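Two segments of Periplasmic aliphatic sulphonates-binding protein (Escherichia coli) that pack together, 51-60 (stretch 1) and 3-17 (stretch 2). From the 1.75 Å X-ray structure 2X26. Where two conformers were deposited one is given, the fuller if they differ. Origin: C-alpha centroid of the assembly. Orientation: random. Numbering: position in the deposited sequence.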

# COMPACT_ATOMS: atom_id res chain seq x y z
N VAL A 51 -6.60 -10.65 -13.64
CA VAL A 51 -6.59 -11.77 -14.59
C VAL A 51 -6.51 -13.08 -13.83
O VAL A 51 -6.66 -14.13 -14.42
CB VAL A 51 -5.47 -11.69 -15.71
CG1 VAL A 51 -5.70 -10.51 -16.62
CG2 VAL A 51 -4.07 -11.59 -15.13
N GLY A 52 -6.28 -13.01 -12.52
CA GLY A 52 -6.35 -14.19 -11.65
C GLY A 52 -5.02 -14.92 -11.51
O GLY A 52 -5.03 -16.09 -11.11
N SER A 53 -3.90 -14.26 -11.82
CA SER A 53 -2.62 -14.98 -11.72
C SER A 53 -2.00 -14.86 -10.32
O SER A 53 -0.99 -15.50 -10.06
CB SER A 53 -1.65 -14.53 -12.78
OG SER A 53 -1.30 -13.18 -12.60
N ILE A 54 -2.57 -14.01 -9.48
CA ILE A 54 -2.22 -14.00 -8.04
C ILE A 54 -3.54 -13.91 -7.25
O ILE A 54 -4.61 -13.59 -7.82
CB ILE A 54 -1.31 -12.83 -7.63
CG1 ILE A 54 -1.95 -11.53 -8.09
CG2 ILE A 54 0.15 -12.97 -8.20
CD1 ILE A 54 -1.26 -10.33 -7.41
N ASP A 55 -3.50 -14.21 -5.96
CA ASP A 55 -4.71 -14.27 -5.17
C ASP A 55 -4.84 -13.16 -4.13
O ASP A 55 -5.94 -12.86 -3.73
CB ASP A 55 -4.76 -15.61 -4.42
CG ASP A 55 -4.63 -16.76 -5.34
OD1 ASP A 55 -5.44 -16.85 -6.28
OD2 ASP A 55 -3.72 -17.59 -5.16
N LEU A 56 -3.72 -12.55 -3.73
CA LEU A 56 -3.74 -11.58 -2.64
C LEU A 56 -2.65 -10.59 -2.95
O LEU A 56 -1.54 -11.02 -3.34
CB LEU A 56 -3.45 -12.28 -1.30
CG LEU A 56 -3.37 -11.41 -0.04
CD1 LEU A 56 -4.75 -10.83 0.24
CD2 LEU A 56 -2.91 -12.28 1.14
N GLY A 57 -2.92 -9.30 -2.74
CA GLY A 57 -1.91 -8.28 -3.03
C GLY A 57 -1.93 -7.10 -2.07
O GLY A 57 -2.94 -6.85 -1.42
N SER A 58 -0.77 -6.45 -1.95
CA SER A 58 -0.61 -5.27 -1.11
C SER A 58 -0.37 -4.03 -2.01
O SER A 58 0.48 -4.06 -2.91
CB SER A 58 0.65 -5.52 -0.28
OG SER A 58 1.24 -4.30 0.08
N THR A 59 -1.12 -2.96 -1.79
CA THR A 59 -0.92 -1.70 -2.54
C THR A 59 -1.36 -0.55 -1.64
O THR A 59 -1.97 -0.76 -0.60
CB THR A 59 -1.69 -1.54 -3.92
OG1 THR A 59 -3.01 -1.10 -3.67
CG2 THR A 59 -1.73 -2.80 -4.81
N GLY A 60 -1.03 0.66 -2.06
CA GLY A 60 -1.47 1.87 -1.39
C GLY A 60 -2.93 2.14 -1.67
O GLY A 60 -3.61 1.33 -2.29
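Stretch 2, residues 3-17: EALRIGYQKGSIGMV

Packing of residues 3-17 on residues 51-60 in the periplasmic aliphatic sulphonates-binding protein. Stretch 2 opens with a β-strand that starts at A4 and runs beside strand 56-59 of stretch 1, passes through a type I turn from Q10 to S13, and enters a helix at I14. The two strands run in the same direction, their axes 12° apart and 4.7 Å from each other at closest approach, so the pairing is parallel; together the stretches bury 645 Å². V51, at the end of a helix, lies beyond the reach of stretch 2. G52 leaves the helical conformation with positive phi, at backbone angles where a CB would be jammed against the preceding carbonyl, and its O lies 3.0 Å from R6 NH2. S53 turns its side chain away, but its O lies over one face of the R6 guanidinium, as does I54 CA; the 3.4 Å from S53 O to R6 NH1 has too poor an angle for a hydrogen bond. I54 also points away overall, yet its CB touches R6 O at 3.5 Å and its CD1 reaches G8 CA at 3.8 Å. That contact depends on the bare backbone of G8, since a CB there would fall 2.7 Å from I54 CD1, a clash. D55, in contrast, points toward stretch 2 and grips R6 from both backbone and side chain. Its N donates to R6 O (2.8 Å), while its OD2 accepts from R6 N (3.0 Å) and from R6 NE (3.1 Å). With D55 OD1 at 2.9 Å from R6 NH2, near the plane of the guanidinium, the carboxylate meets the arginine in a two-pronged salt bridge. Water 1 donates to D55 OD2 (2.8 Å) and to A4 O (3.2 Å), extending the contact to the start of the strand. L56 begins the paired strand and forms a bridge with I7, CA to CA 5.1 Å. Its N makes a weak bond to R6 O (3.3 Å), and its O accepts a well-aligned hydrogen bond from G8 N (2.8 Å) while also receiving a CA-H...O contact from I7 CA (3.5 Å). The L56 and I7 side chains share one face of the sheet; L56 CB packs on L5 CD1 at 4.0 Å, and L56 CG lies 4.4 Å from M16 CE, which brings the helix into the contact. G57 pairs with G8, CA to CA only 4.5 Å, and G57 CA makes a CA-H...O contact with G8 O at 3.4 Å. G8 O also accepts a weak hydrogen bond from S58 N (3.3 Å). S58 faces stretch 2: its CB lies 3.5 Å from M16 SD, its OG accepts from S13 OG at 2.8 Å, and its O accepts from Q10 NE2 at 3.0 Å. S13 OG in turn accepts from Q10 N (2.9 Å), tying this contact to the turn. T59 keeps a looser contact, its CA 3.7 Å from Q10 NE2, and G60 makes none.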

# COMPACT_ATOMS: atom_id res chain seq x y z
N GLU A 3 -5.55 -24.80 -1.72
CA GLU A 3 -4.43 -25.51 -2.36
C GLU A 3 -3.21 -24.61 -2.57
O GLU A 3 -2.06 -25.05 -2.45
CB GLU A 3 -4.88 -26.10 -3.69
CG GLU A 3 -3.94 -27.17 -4.21
CD GLU A 3 -4.60 -28.02 -5.26
OE1 GLU A 3 -5.85 -28.15 -5.21
OE2 GLU A 3 -3.87 -28.55 -6.12
N ALA A 4 -3.47 -23.33 -2.85
CA ALA A 4 -2.39 -22.39 -3.13
C ALA A 4 -2.78 -20.97 -2.75
O ALA A 4 -3.97 -20.59 -2.74
CB ALA A 4 -2.01 -22.43 -4.57
N LEU A 5 -1.73 -20.21 -2.44
CA LEU A 5 -1.84 -18.81 -2.16
C LEU A 5 -0.67 -18.18 -2.90
O LEU A 5 0.49 -18.33 -2.50
CB LEU A 5 -1.76 -18.55 -0.66
CG LEU A 5 -1.58 -17.06 -0.37
CD1 LEU A 5 -2.71 -16.17 -0.92
CD2 LEU A 5 -1.40 -16.84 1.15
N ARG A 6 -1.02 -17.41 -3.92
CA ARG A 6 -0.04 -16.66 -4.75
C ARG A 6 -0.12 -15.19 -4.37
O ARG A 6 -1.16 -14.55 -4.53
CB ARG A 6 -0.32 -16.83 -6.26
CG ARG A 6 -0.34 -18.32 -6.62
CD ARG A 6 -1.02 -18.55 -7.95
NE ARG A 6 -2.44 -18.25 -7.87
CZ ARG A 6 -3.22 -18.25 -8.96
NH1 ARG A 6 -2.68 -18.47 -10.17
NH2 ARG A 6 -4.50 -17.94 -8.85
N ILE A 7 1.00 -14.68 -3.86
CA ILE A 7 1.00 -13.37 -3.21
C ILE A 7 1.72 -12.34 -4.05
O ILE A 7 2.90 -12.52 -4.40
CB ILE A 7 1.66 -13.43 -1.81
CG1 ILE A 7 0.98 -14.52 -0.96
CG2 ILE A 7 1.66 -12.04 -1.19
CD1 ILE A 7 1.72 -14.93 0.30
N GLY A 8 1.04 -11.25 -4.37
CA GLY A 8 1.71 -10.10 -5.01
C GLY A 8 2.21 -9.13 -3.97
O GLY A 8 1.43 -8.67 -3.13
N TYR A 9 3.48 -8.80 -4.03
CA TYR A 9 4.04 -7.86 -3.00
C TYR A 9 4.95 -6.83 -3.70
O TYR A 9 5.35 -7.05 -4.85
CB TYR A 9 4.83 -8.63 -1.93
CG TYR A 9 6.18 -9.22 -2.38
CD1 TYR A 9 7.39 -8.56 -2.05
CD2 TYR A 9 6.24 -10.40 -3.11
CE1 TYR A 9 8.59 -9.08 -2.45
CE2 TYR A 9 7.48 -10.94 -3.53
CZ TYR A 9 8.64 -10.28 -3.15
OH TYR A 9 9.86 -10.77 -3.54
N GLN A 10 5.27 -5.74 -3.00
CA GLN A 10 6.21 -4.74 -3.49
C GLN A 10 7.34 -4.66 -2.48
O GLN A 10 7.22 -5.15 -1.34
CB GLN A 10 5.52 -3.40 -3.63
CG GLN A 10 4.29 -3.45 -4.62
CD GLN A 10 3.59 -2.10 -4.68
OE1 GLN A 10 4.21 -1.08 -5.07
NE2 GLN A 10 2.30 -2.08 -4.32
N LYS A 11 8.45 -4.11 -2.89
CA LYS A 11 9.59 -3.97 -1.95
C LYS A 11 9.23 -3.33 -0.63
O LYS A 11 9.80 -3.69 0.42
CB LYS A 11 10.72 -3.21 -2.63
CG LYS A 11 11.45 -4.00 -3.64
CD LYS A 11 12.52 -3.08 -4.22
CE LYS A 11 13.24 -3.74 -5.38
NZ LYS A 11 13.92 -4.98 -4.95
N GLY A 12 8.30 -2.38 -0.66
CA GLY A 12 7.84 -1.66 0.54
C GLY A 12 6.65 -2.24 1.24
O GLY A 12 6.13 -1.62 2.21
N SER A 13 6.22 -3.46 0.84
CA SER A 13 5.12 -4.16 1.51
C SER A 13 5.77 -4.86 2.72
O SER A 13 6.07 -6.04 2.66
CB SER A 13 4.48 -5.23 0.61
OG SER A 13 3.99 -4.63 -0.59
N ILE A 14 6.02 -4.09 3.79
CA ILE A 14 6.90 -4.58 4.88
C ILE A 14 6.44 -5.84 5.53
O ILE A 14 7.25 -6.75 5.71
CB ILE A 14 7.10 -3.48 5.93
CG1 ILE A 14 7.74 -2.25 5.26
CG2 ILE A 14 7.93 -4.02 7.13
CD1 ILE A 14 9.05 -2.54 4.34
N GLY A 15 5.14 -5.92 5.84
CA GLY A 15 4.57 -7.14 6.48
C GLY A 15 4.83 -8.36 5.57
O GLY A 15 5.32 -9.43 6.03
N MET A 16 4.52 -8.20 4.27
CA MET A 16 4.74 -9.28 3.32
C MET A 16 6.22 -9.66 3.22
O MET A 16 6.55 -10.86 3.28
CB MET A 16 4.18 -8.92 1.95
CG MET A 16 2.67 -9.02 1.95
SD MET A 16 2.12 -8.70 0.25
CE MET A 16 0.44 -9.16 0.40
N VAL A 17 7.08 -8.68 3.09
CA VAL A 17 8.53 -8.94 2.84
C VAL A 17 9.14 -9.65 4.06
O VAL A 17 9.89 -10.64 3.89
CB VAL A 17 9.27 -7.64 2.51
CG1 VAL A 17 10.82 -7.79 2.54
CG2 VAL A 17 8.86 -7.17 1.08
O HOH W 1 -4.95 -20.08 -5.79